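Response regulator receiver protein (Desulfuromonas acetoxidans, PDB 2ZAY) probably relays signals in a two-component pathway through its CheY-like response regulator receiver domain, the part described here. Local coordinates at residues A[12-17]-A[56-61]. Numbering follows the deposited sequence.
Sequences MLVDTQ and IITEAN
E59, at the end of strand 55-59, reaches to T16 in the loop after strand 9-14. Its chain is extended, CG anti to the backbone N (chi1 -176°), and OE2 takes two bonds from T16. The backbone N of T16 meets OE2 at 2.8 Å, almost straight at 171° and nearly along the C-O axis. The hydroxyl OG1 of T16 gives the second bond, 2.8 Å to the syn lone pair of the same OE2. An alanine in place of E59 would probably leave both T16 donors without this acceptor and the loop less firmly tied to strand 55-59.

Beside this grip, the carboxylates of D15 and E59 stack with planes 11° apart, D15 OD1 lying 3.5 Å from E59 OE2. D15 OD1 is also held by a salt bridge to K111. The other oxygen of D15, OD2, accepts from Q17 N and closes an Asx turn.

Three backbone hydrogen bonds join strands 9-14 and 55-59, neighbours in the parallel sheet: I57 N to M12 O at 2.8 Å, V14 N to I57 O at 2.8 Å, and E59 N to V14 O at 2.9 Å.

Side-chain contacts alternate between the sheet faces. L13 CD1 touches I57 CG2 at 3.6 Å on one. On the other, V14 CB lies 3.8 Å from T58 OG1, carbon against hydroxyl, both residues packing against L70 of helix 67-75. On that face M12 CB makes a loose apolar contact with I56 CG1, while M12 reaches helix 41-51.

This carboxylate cluster at the strand ends, with K111 nearby, probably corresponds in position to the phosphorylation pocket, as in CheY-like receiver domains. D15 keeps an acidic residue there, but T16 stands where a second one is common, and E59 appears to replace the usual phospho-accepting aspartate, so the site is probably divergent.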
# COMPACT_ATOMS: atom_id res chain seq x y z
N MET A 12 4.49 -0.76 -4.79
CA MET A 12 5.24 -1.13 -3.59
C MET A 12 4.27 -1.65 -2.54
O MET A 12 3.23 -1.05 -2.28
CB MET A 12 6.02 0.06 -3.02
CG MET A 12 6.75 -0.24 -1.69
SD MET A 12 7.79 1.12 -1.01
CE MET A 12 8.95 1.22 -2.18
N LEU A 13 4.61 -2.79 -1.94
CA LEU A 13 3.77 -3.39 -0.90
C LEU A 13 4.58 -3.47 0.40
O LEU A 13 5.67 -4.04 0.41
CB LEU A 13 3.34 -4.79 -1.33
CG LEU A 13 2.58 -5.66 -0.33
CD1 LEU A 13 1.28 -4.99 0.06
CD2 LEU A 13 2.31 -7.03 -0.97
N VAL A 14 4.05 -2.90 1.48
CA VAL A 14 4.73 -2.90 2.78
C VAL A 14 3.87 -3.66 3.79
O VAL A 14 2.73 -3.27 4.07
CB VAL A 14 4.92 -1.45 3.32
CG1 VAL A 14 5.90 -1.46 4.49
CG2 VAL A 14 5.42 -0.53 2.22
N ASP A 15 4.39 -4.76 4.34
CA ASP A 15 3.63 -5.56 5.30
C ASP A 15 4.61 -6.31 6.20
O ASP A 15 5.68 -6.73 5.73
CB ASP A 15 2.74 -6.56 4.56
CG ASP A 15 1.65 -7.14 5.46
OD1 ASP A 15 0.56 -6.53 5.55
OD2 ASP A 15 1.88 -8.20 6.08
N THR A 16 4.27 -6.48 7.47
CA THR A 16 5.15 -7.17 8.41
C THR A 16 5.10 -8.69 8.28
O THR A 16 5.89 -9.40 8.90
CB THR A 16 4.86 -6.75 9.87
OG1 THR A 16 3.48 -6.97 10.17
CG2 THR A 16 5.20 -5.28 10.09
N GLN A 17 4.16 -9.20 7.49
CA GLN A 17 4.06 -10.64 7.27
C GLN A 17 3.79 -10.90 5.79
O GLN A 17 2.73 -11.41 5.40
CB GLN A 17 2.96 -11.26 8.15
CG GLN A 17 1.57 -10.72 7.92
CD GLN A 17 0.64 -11.00 9.09
OE1 GLN A 17 0.92 -10.61 10.23
NE2 GLN A 17 -0.48 -11.67 8.82
N ILE A 56 1.30 2.77 -3.65
CA ILE A 56 1.84 2.09 -2.49
C ILE A 56 0.74 1.45 -1.68
O ILE A 56 -0.33 2.04 -1.49
CB ILE A 56 2.62 3.10 -1.60
CG1 ILE A 56 3.81 3.66 -2.39
CG2 ILE A 56 3.08 2.43 -0.30
CD1 ILE A 56 4.51 4.83 -1.73
N ILE A 57 0.98 0.23 -1.22
CA ILE A 57 0.01 -0.49 -0.41
C ILE A 57 0.72 -0.80 0.90
O ILE A 57 1.78 -1.43 0.90
CB ILE A 57 -0.39 -1.83 -1.07
CG1 ILE A 57 -1.03 -1.58 -2.44
CG2 ILE A 57 -1.34 -2.59 -0.16
CD1 ILE A 57 -1.25 -2.86 -3.25
N THR A 58 0.16 -0.35 2.01
CA THR A 58 0.82 -0.61 3.29
C THR A 58 -0.11 -1.14 4.36
O THR A 58 -1.29 -0.80 4.40
CB THR A 58 1.49 0.67 3.85
OG1 THR A 58 2.14 0.35 5.08
CG2 THR A 58 0.45 1.76 4.11
N GLU A 59 0.44 -1.99 5.22
CA GLU A 59 -0.31 -2.53 6.33
C GLU A 59 -0.57 -1.30 7.21
O GLU A 59 0.31 -0.45 7.35
CB GLU A 59 0.54 -3.55 7.09
CG GLU A 59 -0.17 -4.25 8.23
CD GLU A 59 0.71 -5.31 8.88
OE1 GLU A 59 0.18 -6.11 9.70
OE2 GLU A 59 1.92 -5.34 8.58
N ALA A 60 -1.76 -1.20 7.79
CA ALA A 60 -2.09 -0.05 8.62
C ALA A 60 -1.42 -0.10 9.99
O ALA A 60 -0.78 0.86 10.42
CB ALA A 60 -3.59 0.05 8.79
N ASN A 61 -1.56 -1.23 10.67
CA ASN A 61 -0.98 -1.37 12.00
C ASN A 61 0.29 -2.21 12.01
O ASN A 61 0.23 -3.44 11.99
CB ASN A 61 -2.03 -1.97 12.93
CG ASN A 61 -3.34 -1.20 12.90
OD1 ASN A 61 -3.42 -0.07 13.39
ND2 ASN A 61 -4.37 -1.79 12.31